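Local coordinates for protein mariner Mos1 transposase (Drosophila mauritiana, PDB 4MDB) that moves the Mos1 transposon by a cut-and-paste mechanism, its catalytic domain binding two magnesium ions and here also the inhibitor raltegravir, at residues E3-E6 against R7-E10; M9-R12 against K13-E17; N105-R108 against A109-K113; S133-R137 against A138-T142. The protein carries 1 engineered substitution. All coordinates share one frame; numbering follows the deposited sequence.

Contact 1 (E3-E6 against R7-E10); sequences ELNE and RQME
The side-chain amides of Asn5 and Gln8 lie stacked, their planes 27° apart, with Asn5 CG 3.5 Å from Gln8 CD. Against Arg7 the Asn5 amide is turned quite differently: it stands almost perpendicular to the guanidinium and meets one of its faces. There Asn5 ND2 comes within 3.4 Å of Arg7 NH2, and because both are donors this is packing and no hydrogen bond.

The stacked pair is held by an exchange with the backbone. Asn5 OD1 accepts from Gln8 N at 2.9 Å, and the donor approaches almost head-on to the carbonyl (174° at the oxygen). In return Gln8 OE1 accepts from Asn5 N, also at 2.9 Å, although this donor stands well above the amide plane. Asn5 CG is tucked between its own backbone N and carbonyl carbon (chi1 62°), which turns OD1 over the first helical turn.

Apolar packing joins in, Leu4 CB meeting Met9 CG at 3.6 Å, and a bend at the end of the Met9 chain brings Met9 CE to 3.5 Å from Glu6 OE1. Tyr223 and Lys222, near the C-terminus, also touch Leu4 and Met9 respectively, while Gln8 touches Tyr156 of the raltegravir pocket. The reciprocal bonds of Asn5, at the N-cap, and Gln8, three residues on, make a capping box that opens helix 6-25.

Contact 2 (M9-R12 against K13-E17); sequences MERR and KNTCE
Regular alpha-helical bonds join residues 9-12 to 13-17, from Lys13 N to Met9 O through Cys16 N to Arg12 O, the latter 3.0 Å long and almost straight at 172°. Thr15 adds a side-chain bond to this ladder. Its OG1 lies beside its own backbone N, anti to the carbonyl carbon (chi1 -62°), and from there donates back to Arg11 O at 2.8 Å. Thr15 N reaches Arg11 O at the same 2.8 Å but from the opposite face of the carbonyl plane, so one oxygen is gripped by two donors of one residue. The buried hydroxyl thereby finds its acceptor one turn back within its own helix.

Helix 6-25 belongs to the RNase H-like catalytic domain, where one flank lies against helix 209-218, and the residues sort accordingly. Cys16 is buried against Trp213, Cys216 and Val217 of that helix. Arg12, likewise buried, sends its guanidinium out of the contact to a salt bridge with Asp159 and to the carbonyl oxygens of Gly221 and Lys222. Lys13 stretches fully extended to Asp220.

On the exposed flank Glu10 and Asn14 run side by side, pointing the same way. Their carboxylate and amide planes are nearly parallel, 5° apart, yet the touch is ordinary packing, with Glu10 CG 3.8 Å from Asn14 ND2. Exposed Arg11 lies alongside the buried Thr15, its CG 4.0 Å from Thr15 OG1.

Contact 3 (N105-R108 against A109-K113); sequences NLNR and ALQRK
Leu106 and Leu110, one turn apart, mark the buried flank of helix 96-113, which packs against strand 81-87 of the sheet in the RNase H-like fold. The helix is amphipathic here, and three sorts of interaction can be told apart.

The first is the backbone ladder. Ala109 N donates to Asn105 O at 3.1 Å, Leu110 N to Leu106 O at 2.9 Å, and Gln111 N and Arg112 N to the carbonyls of Asn107 and Arg108, all regular alpha-helical bonds. Ala109, buried and small, rests its CB 3.5 Å from Leu106 O.

The second is apolar packing. Within the helix it is slight, since Leu106 CG and Leu110 CD2 only come within 4.5 Å of each other. Both leucines turn instead to Ile83 of strand 81-87 and to Trp148, and Leu110 also meets Val124, so the pair joins the helix to the sheet and to the loops beside it.

The third is polar, on the side where Asn107 and Gln111 are partly exposed. Asn107 CG stands opposite its backbone N (chi1 179°), and the Gln111 chain bends at chi2; the side chains cross at a slant, their amide planes 79° apart, close to perpendicular. Gln111 OE1 takes a weak hydrogen bond from Arg120 NH1. The other end of the same amide, Gln111 NE2, makes a weak and bent bond to Asn107 OD1, 3.3 Å long with an angle of 135° at the hydrogen.

Contact 4 (S133-R137 against A138-T142); sequences SHTAR and AVRDT
Arg137, Arg140 and Val139 carry most of this contact, which joins the short, weakly bonded helix 132-135 to helix 137-146 through a tight helix-to-helix turn in the RNase H-like domain. Ala136 occupies the N-cap position of the second helix and has no polar side chain to cap it.

Val139 packs against the turn. Its CG2 lies 3.1 Å from Ser133 O and its CG1 3.5 Å from His134 O, and the side chain also packs on Tyr99 and Leu103 of helix 96-113. His134 itself faces the metal site: its ND1 bonds to the backbone oxygen of Asp129, a magnesium ligand, its NE2 to Glu37, and its ring stacks with those of Tyr99 and His128.

Arg137 reaches forward one turn. A bend at chi3 folds the guanidinium back, with Ala138 N over one of its faces, and leaves Arg137 NE 3.8 Å from Asp141 OD2, a long salt bridge between planes turned 67° apart.

Arg140 runs the other way, back across the turn and alongside Thr135. Its chain is extended from CG to NE, and Arg140 NH2 passes 3.5 Å from Thr135 CB. At the edge of the guanidinium, and in its plane, Arg140 NE donates to Thr135 O in a bond of 2.8 Å.

The four contacts show how one local geometry, residues three to five apart on or at a helix, takes its chemistry from its surroundings. Contacts 1 and 2 share helix 6-25 and touch where Leu4 CD1 packs 3.7 Å from Arg12 NE. Only contact 1 is a surface contact, where side-chain amides start the helix; the other three are partly buried. In contact 2 buried Arg12 and Cys16 meet other parts of the chain, while Thr15 bonds within the helix. Contact 3, centred about 37 Å from the centre of contact 1, divides leucines from amides. Contact 4 packs on helix 96-113, which contains contact 3, and joins exposed arginines at a turn to a histidine beside the metal site.

Contact 1 (E3-E6 against R7-E10)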
loop_
_atom_site.group_PDB
_atom_site.type_symbol
_atom_site.label_atom_id
_atom_site.label_comp_id
_atom_site.label_asym_id
_atom_site.label_seq_id
_atom_site.Cartn_x
_atom_site.Cartn_y
_atom_site.Cartn_z
ATOM N N GLU A 3 -18.132 5.385 -11.998
ATOM C CA GLU A 3 -18.220 6.806 -12.363
ATOM C C GLU A 3 -17.944 7.650 -11.107
ATOM O O GLU A 3 -18.657 7.571 -10.086
ATOM C CB GLU A 3 -19.591 7.174 -12.975
ATOM C CG GLU A 3 -19.786 6.789 -14.448
ATOM C CD GLU A 3 -19.742 7.986 -15.413
ATOM O OE1 GLU A 3 -20.789 8.313 -16.048
ATOM O OE2 GLU A 3 -18.660 8.606 -15.545
ATOM N N LEU A 4 -16.912 8.477 -11.190
ATOM C CA LEU A 4 -16.608 9.393 -10.120
ATOM C C LEU A 4 -17.590 10.559 -10.112
ATOM O O LEU A 4 -17.903 11.148 -11.157
ATOM C CB LEU A 4 -15.186 9.938 -10.288
ATOM C CG LEU A 4 -14.015 8.941 -10.187
ATOM C CD1 LEU A 4 -12.743 9.498 -10.798
ATOM C CD2 LEU A 4 -13.789 8.568 -8.729
ATOM N N ASN A 5 -18.027 10.961 -8.948
ATOM C CA ASN A 5 -18.844 12.156 -8.916
ATOM C C ASN A 5 -17.989 13.389 -8.683
ATOM O O ASN A 5 -16.749 13.274 -8.549
ATOM C CB ASN A 5 -19.927 12.017 -7.826
ATOM C CG ASN A 5 -19.354 11.877 -6.431
ATOM O OD1 ASN A 5 -18.316 12.414 -6.098
ATOM N ND2 ASN A 5 -20.101 11.208 -5.585
ATOM N N GLU A 6 -18.645 14.532 -8.574
ATOM C CA GLU A 6 -17.980 15.801 -8.474
ATOM C C GLU A 6 -17.091 15.912 -7.236
ATOM O O GLU A 6 -15.953 16.379 -7.331
ATOM C CB GLU A 6 -18.983 16.948 -8.539
ATOM C CG GLU A 6 -19.563 17.096 -9.958
ATOM C CD GLU A 6 -18.512 17.395 -11.049
ATOM O OE1 GLU A 6 -18.656 16.921 -12.217
ATOM O OE2 GLU A 6 -17.546 18.130 -10.741
ATOM N N ARG A 7 -17.616 15.462 -6.105
ATOM C CA ARG A 7 -16.887 15.491 -4.809
ATOM C C ARG A 7 -15.606 14.651 -4.916
ATOM O O ARG A 7 -14.542 15.080 -4.516
ATOM C CB ARG A 7 -17.761 14.869 -3.694
ATOM C CG ARG A 7 -17.175 14.955 -2.293
ATOM C CD ARG A 7 -18.091 14.261 -1.269
ATOM N NE ARG A 7 -18.265 12.843 -1.627
ATOM C CZ ARG A 7 -19.432 12.216 -1.849
ATOM N NH1 ARG A 7 -20.620 12.825 -1.681
ATOM N NH2 ARG A 7 -19.402 10.935 -2.223
ATOM N N GLN A 8 -15.738 13.496 -5.524
ATOM C CA GLN A 8 -14.625 12.522 -5.649
ATOM C C GLN A 8 -13.525 13.034 -6.573
ATOM O O GLN A 8 -12.312 12.856 -6.291
ATOM C CB GLN A 8 -15.128 11.186 -6.109
ATOM C CG GLN A 8 -16.093 10.491 -5.099
ATOM C CD GLN A 8 -16.975 9.420 -5.695
ATOM O OE1 GLN A 8 -17.020 9.205 -6.886
ATOM N NE2 GLN A 8 -17.730 8.749 -4.833
ATOM N N MET A 9 -13.935 13.662 -7.662
ATOM C CA MET A 9 -12.942 14.179 -8.638
ATOM C C MET A 9 -12.273 15.389 -8.035
ATOM O O MET A 9 -11.060 15.603 -8.219
ATOM C CB MET A 9 -13.618 14.504 -9.984
ATOM C CG MET A 9 -14.090 13.294 -10.757
ATOM S SD MET A 9 -14.776 13.742 -12.373
ATOM C CE MET A 9 -16.403 14.299 -11.929
ATOM N N GLU A 10 -12.988 16.180 -7.253
ATOM C CA GLU A 10 -12.402 17.387 -6.654
ATOM C C GLU A 10 -11.332 16.961 -5.613
ATOM O O GLU A 10 -10.224 17.526 -5.608
ATOM C CB GLU A 10 -13.511 18.237 -6.072
ATOM C CG GLU A 10 -13.323 19.123 -4.886
ATOM C CD GLU A 10 -14.709 19.608 -4.395
ATOM O OE1 GLU A 10 -15.235 19.060 -3.402
ATOM O OE2 GLU A 10 -15.344 20.463 -5.055
#

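Contact 2 (M9-R12 against K13-E17)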
loop_
_atom_site.group_PDB
_atom_site.type_symbol
_atom_site.label_atom_id
_atom_site.label_comp_id
_atom_site.label_asym_id
_atom_site.label_seq_id
_atom_site.Cartn_x
_atom_site.Cartn_y
_atom_site.Cartn_z
ATOM N N MET A 9 -13.935 13.662 -7.662
ATOM C CA MET A 9 -12.942 14.179 -8.638
ATOM C C MET A 9 -12.273 15.389 -8.035
ATOM O O MET A 9 -11.060 15.603 -8.219
ATOM C CB MET A 9 -13.618 14.504 -9.984
ATOM C CG MET A 9 -14.090 13.294 -10.757
ATOM S SD MET A 9 -14.776 13.742 -12.373
ATOM C CE MET A 9 -16.403 14.299 -11.929
ATOM N N GLU A 10 -12.988 16.180 -7.253
ATOM C CA GLU A 10 -12.402 17.387 -6.654
ATOM C C GLU A 10 -11.332 16.961 -5.613
ATOM O O GLU A 10 -10.224 17.526 -5.608
ATOM C CB GLU A 10 -13.511 18.237 -6.072
ATOM C CG GLU A 10 -13.323 19.123 -4.886
ATOM C CD GLU A 10 -14.709 19.608 -4.395
ATOM O OE1 GLU A 10 -15.235 19.060 -3.402
ATOM O OE2 GLU A 10 -15.344 20.463 -5.055
ATOM N N ARG A 11 -11.680 15.969 -4.802
ATOM C CA ARG A 11 -10.753 15.457 -3.736
ATOM C C ARG A 11 -9.487 14.871 -4.380
ATOM O O ARG A 11 -8.320 15.203 -3.972
ATOM C CB ARG A 11 -11.422 14.422 -2.860
ATOM C CG ARG A 11 -10.520 13.954 -1.674
ATOM C CD ARG A 11 -11.338 13.757 -0.405
ATOM N NE ARG A 11 -10.642 13.013 0.673
ATOM C CZ ARG A 11 -10.915 11.770 1.084
ATOM N NH1 ARG A 11 -11.860 11.019 0.495
ATOM N NH2 ARG A 11 -10.201 11.257 2.082
ATOM N N ARG A 12 -9.681 14.112 -5.445
ATOM C CA ARG A 12 -8.531 13.524 -6.209
ATOM C C ARG A 12 -7.660 14.627 -6.742
ATOM O O ARG A 12 -6.453 14.659 -6.538
ATOM C CB ARG A 12 -8.939 12.611 -7.375
ATOM C CG ARG A 12 -9.433 11.230 -6.945
ATOM C CD ARG A 12 -10.261 10.517 -7.958
ATOM N NE ARG A 12 -9.545 10.384 -9.203
ATOM C CZ ARG A 12 -8.684 9.420 -9.510
ATOM N NH1 ARG A 12 -8.360 8.494 -8.580
ATOM N NH2 ARG A 12 -8.060 9.427 -10.663
ATOM N N LYS A 13 -8.265 15.630 -7.422
ATOM C CA LYS A 13 -7.416 16.666 -8.023
ATOM C C LYS A 13 -6.701 17.449 -6.984
ATOM O O LYS A 13 -5.495 17.725 -7.109
ATOM C CB LYS A 13 -8.245 17.628 -8.963
ATOM C CG LYS A 13 -7.434 18.528 -9.781
ATOM C CD LYS A 13 -8.311 19.593 -10.427
ATOM C CE LYS A 13 -7.434 20.367 -11.349
ATOM N NZ LYS A 13 -8.081 21.629 -11.860
ATOM N N ASN A 14 -7.410 17.802 -5.938
ATOM C CA ASN A 14 -6.851 18.649 -4.881
ATOM C C ASN A 14 -5.685 17.913 -4.141
ATOM O O ASN A 14 -4.623 18.507 -3.896
ATOM C CB ASN A 14 -7.904 19.013 -3.848
ATOM C CG ASN A 14 -8.886 20.065 -4.371
ATOM O OD1 ASN A 14 -8.640 20.689 -5.429
ATOM N ND2 ASN A 14 -9.983 20.288 -3.625
ATOM N N THR A 15 -5.931 16.641 -3.879
ATOM C CA THR A 15 -4.887 15.766 -3.188
ATOM C C THR A 15 -3.651 15.674 -4.063
ATOM O O THR A 15 -2.517 15.909 -3.580
ATOM C CB THR A 15 -5.456 14.424 -2.852
ATOM O OG1 THR A 15 -6.551 14.651 -1.920
ATOM C CG2 THR A 15 -4.387 13.498 -2.187
ATOM N N CYS A 16 -3.841 15.369 -5.348
ATOM C CA CYS A 16 -2.690 15.316 -6.262
ATOM C C CYS A 16 -1.923 16.654 -6.385
ATOM O O CYS A 16 -0.712 16.679 -6.515
ATOM C CB CYS A 16 -3.072 14.811 -7.626
ATOM S SG CYS A 16 -3.628 13.089 -7.550
ATOM N N GLU A 17 -2.656 17.784 -6.415
ATOM C CA GLU A 17 -1.965 19.098 -6.452
ATOM C C GLU A 17 -1.032 19.320 -5.264
ATOM O O GLU A 17 0.111 19.798 -5.438
ATOM C CB GLU A 17 -2.998 20.259 -6.492
ATOM C CG GLU A 17 -3.696 20.374 -7.842
ATOM C CD GLU A 17 -4.711 21.533 -7.873
ATOM O OE1 GLU A 17 -5.025 21.984 -8.992
ATOM O OE2 GLU A 17 -5.136 22.024 -6.788
#

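Contact 3 (N105-R108 against A109-K113)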
loop_
_atom_site.group_PDB
_atom_site.type_symbol
_atom_site.label_atom_id
_atom_site.label_comp_id
_atom_site.label_asym_id
_atom_site.label_seq_id
_atom_site.Cartn_x
_atom_site.Cartn_y
_atom_site.Cartn_z
ATOM N N ASN A 105 3.448 -4.560 14.403
ATOM C CA ASN A 105 4.340 -5.547 13.877
ATOM C C ASN A 105 5.162 -5.033 12.688
ATOM O O ASN A 105 6.290 -5.336 12.533
ATOM C CB ASN A 105 3.534 -6.761 13.458
ATOM C CG ASN A 105 2.853 -7.406 14.639
ATOM O OD1 ASN A 105 3.269 -7.174 15.739
ATOM N ND2 ASN A 105 1.806 -8.208 14.422
ATOM N N LEU A 106 4.528 -4.217 11.842
ATOM C CA LEU A 106 5.186 -3.637 10.699
ATOM C C LEU A 106 6.336 -2.755 11.184
ATOM O O LEU A 106 7.378 -2.763 10.574
ATOM C CB LEU A 106 4.179 -2.764 9.852
ATOM C CG LEU A 106 4.790 -1.762 8.825
ATOM C CD1 LEU A 106 5.587 -2.404 7.750
ATOM C CD2 LEU A 106 3.637 -1.033 8.053
ATOM N N ASN A 107 6.125 -2.000 12.253
ATOM C CA ASN A 107 7.139 -1.110 12.794
ATOM C C ASN A 107 8.333 -1.984 13.256
ATOM O O ASN A 107 9.477 -1.588 13.071
ATOM C CB ASN A 107 6.565 -0.306 13.962
ATOM C CG ASN A 107 7.557 0.622 14.579
ATOM O OD1 ASN A 107 7.894 0.536 15.811
ATOM N ND2 ASN A 107 8.066 1.445 13.808
ATOM N N ARG A 108 8.070 -3.125 13.847
ATOM C CA ARG A 108 9.171 -4.019 14.235
ATOM C C ARG A 108 9.991 -4.483 13.024
ATOM O O ARG A 108 11.221 -4.402 13.034
ATOM C CB ARG A 108 8.625 -5.219 15.016
ATOM C CG ARG A 108 8.019 -4.912 16.369
ATOM C CD ARG A 108 8.323 -6.178 17.198
ATOM N NE ARG A 108 7.726 -6.183 18.516
ATOM C CZ ARG A 108 8.125 -6.980 19.507
ATOM N NH1 ARG A 108 9.155 -7.828 19.343
ATOM N NH2 ARG A 108 7.497 -6.920 20.681
ATOM N N ALA A 109 9.313 -4.881 11.932
ATOM C CA ALA A 109 9.949 -5.240 10.709
ATOM C C ALA A 109 10.777 -4.104 10.113
ATOM O O ALA A 109 11.887 -4.305 9.659
ATOM C CB ALA A 109 8.928 -5.733 9.713
ATOM N N LEU A 110 10.235 -2.882 10.138
ATOM C CA LEU A 110 10.878 -1.707 9.586
ATOM C C LEU A 110 12.198 -1.433 10.368
ATOM O O LEU A 110 13.226 -1.153 9.740
ATOM C CB LEU A 110 9.973 -0.524 9.806
ATOM C CG LEU A 110 9.808 0.643 8.890
ATOM C CD1 LEU A 110 10.055 0.365 7.425
ATOM C CD2 LEU A 110 8.315 1.002 9.056
ATOM N N GLN A 111 12.157 -1.561 11.687
ATOM C CA GLN A 111 13.376 -1.369 12.518
ATOM C C GLN A 111 14.495 -2.346 12.148
ATOM O O GLN A 111 15.679 -1.996 12.040
ATOM C CB GLN A 111 13.059 -1.618 13.981
ATOM C CG GLN A 111 13.225 -0.459 14.894
ATOM C CD GLN A 111 12.068 0.436 14.791
ATOM O OE1 GLN A 111 11.906 1.133 13.794
ATOM N NE2 GLN A 111 11.228 0.413 15.800
ATOM N N ARG A 112 14.102 -3.586 11.949
ATOM C CA ARG A 112 15.011 -4.636 11.574
ATOM C C ARG A 112 15.545 -4.544 10.155
ATOM O O ARG A 112 16.686 -4.912 9.875
ATOM C CB ARG A 112 14.283 -5.978 11.777
ATOM C CG ARG A 112 15.170 -7.200 11.515
ATOM C CD ARG A 112 14.443 -8.492 11.916
ATOM N NE ARG A 112 13.191 -8.686 11.179
ATOM C CZ ARG A 112 13.088 -9.093 9.944
ATOM N NH1 ARG A 112 14.143 -9.397 9.188
ATOM N NH2 ARG A 112 11.871 -9.192 9.423
ATOM N N LYS A 113 14.724 -4.073 9.199
ATOM C CA LYS A 113 15.079 -4.143 7.776
ATOM C C LYS A 113 15.464 -2.820 7.128
ATOM O O LYS A 113 15.964 -2.826 6.021
ATOM C CB LYS A 113 13.925 -4.720 6.970
ATOM C CG LYS A 113 13.788 -6.208 7.085
ATOM C CD LYS A 113 12.402 -6.554 6.636
ATOM C CE LYS A 113 12.400 -6.624 5.116
ATOM N NZ LYS A 113 13.542 -7.447 4.654
#

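Contact 4 (S133-R137 against A138-T142)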
loop_
_atom_site.group_PDB
_atom_site.type_symbol
_atom_site.label_atom_id
_atom_site.label_comp_id
_atom_site.label_asym_id
_atom_site.label_seq_id
_atom_site.Cartn_x
_atom_site.Cartn_y
_atom_site.Cartn_z
ATOM N N SER A 133 -11.084 0.570 8.841
ATOM C CA SER A 133 -10.106 0.126 9.868
ATOM C C SER A 133 -8.813 0.905 9.820
ATOM O O SER A 133 -8.099 0.991 10.857
ATOM C CB SER A 133 -9.777 -1.349 9.801
ATOM O OG SER A 133 -9.171 -1.726 8.581
ATOM N N HIS A 134 -8.561 1.516 8.685
ATOM C CA HIS A 134 -7.344 2.392 8.519
ATOM C C HIS A 134 -7.508 3.765 9.186
ATOM O O HIS A 134 -6.526 4.465 9.384
ATOM C CB HIS A 134 -7.043 2.607 7.041
ATOM C CG HIS A 134 -6.642 1.376 6.299
ATOM N ND1 HIS A 134 -6.144 1.419 5.018
ATOM C CD2 HIS A 134 -6.612 0.083 6.657
ATOM C CE1 HIS A 134 -5.828 0.215 4.618
ATOM N NE2 HIS A 134 -6.141 -0.620 5.590
ATOM N N THR A 135 -8.729 4.174 9.495
ATOM C CA THR A 135 -8.909 5.553 10.040
ATOM C C THR A 135 -9.641 5.497 11.369
ATOM O O THR A 135 -9.980 6.569 11.895
ATOM C CB THR A 135 -9.717 6.472 9.104
ATOM O OG1 THR A 135 -11.032 5.924 8.974
ATOM C CG2 THR A 135 -9.081 6.576 7.697
ATOM N N ALA A 136 -9.858 4.293 11.912
ATOM C CA ALA A 136 -10.545 4.165 13.229
ATOM C C ALA A 136 -9.750 4.815 14.335
ATOM O O ALA A 136 -8.548 4.958 14.212
ATOM C CB ALA A 136 -10.765 2.720 13.623
ATOM N N ARG A 137 -10.387 5.101 15.472
ATOM C CA ARG A 137 -9.745 5.974 16.502
ATOM C C ARG A 137 -8.463 5.388 17.035
ATOM O O ARG A 137 -7.471 6.097 17.186
ATOM C CB ARG A 137 -10.713 6.268 17.692
ATOM C CG ARG A 137 -10.183 7.258 18.764
ATOM C CD ARG A 137 -10.758 7.023 20.186
ATOM N NE ARG A 137 -10.033 5.931 20.866
ATOM C CZ ARG A 137 -10.443 4.661 20.989
ATOM N NH1 ARG A 137 -11.628 4.263 20.550
ATOM N NH2 ARG A 137 -9.656 3.778 21.584
ATOM N N ALA A 138 -8.496 4.113 17.363
ATOM C CA ALA A 138 -7.354 3.402 17.918
ATOM C C ALA A 138 -6.192 3.323 16.928
ATOM O O ALA A 138 -5.050 3.368 17.340
ATOM C CB ALA A 138 -7.713 2.006 18.364
ATOM N N VAL A 139 -6.491 3.185 15.642
ATOM C CA VAL A 139 -5.453 3.122 14.635
ATOM C C VAL A 139 -4.849 4.503 14.462
ATOM O O VAL A 139 -3.605 4.650 14.264
ATOM C CB VAL A 139 -6.039 2.609 13.302
ATOM C CG1 VAL A 139 -5.091 2.904 12.128
ATOM C CG2 VAL A 139 -6.274 1.121 13.392
ATOM N N ARG A 140 -5.700 5.540 14.490
ATOM C CA ARG A 140 -5.210 6.924 14.310
ATOM C C ARG A 140 -4.255 7.224 15.473
ATOM O O ARG A 140 -3.181 7.774 15.253
ATOM C CB ARG A 140 -6.327 7.959 14.213
ATOM C CG ARG A 140 -7.038 7.938 12.865
ATOM C CD ARG A 140 -7.992 9.116 12.783
ATOM N NE ARG A 140 -8.850 9.090 11.615
ATOM C CZ ARG A 140 -8.917 10.053 10.706
ATOM N NH1 ARG A 140 -8.146 11.136 10.806
ATOM N NH2 ARG A 140 -9.753 9.937 9.677
ATOM N N ASP A 141 -4.627 6.757 16.640
ATOM C CA ASP A 141 -3.754 6.923 17.866
ATOM C C ASP A 141 -2.418 6.213 17.680
ATOM O O ASP A 141 -1.320 6.755 17.965
ATOM C CB ASP A 141 -4.480 6.361 19.096
ATOM C CG ASP A 141 -5.631 7.265 19.580
ATOM O OD1 ASP A 141 -5.846 8.329 18.943
ATOM O OD2 ASP A 141 -6.339 6.904 20.570
ATOM N N THR A 142 -2.483 4.993 17.214
ATOM C CA THR A 142 -1.286 4.205 17.031
ATOM C C THR A 142 -0.335 4.869 15.999
ATOM O O THR A 142 0.911 4.889 16.155
ATOM C CB THR A 142 -1.647 2.754 16.627
ATOM O OG1 THR A 142 -2.268 2.110 17.753
ATOM C CG2 THR A 142 -0.468 1.973 16.140
#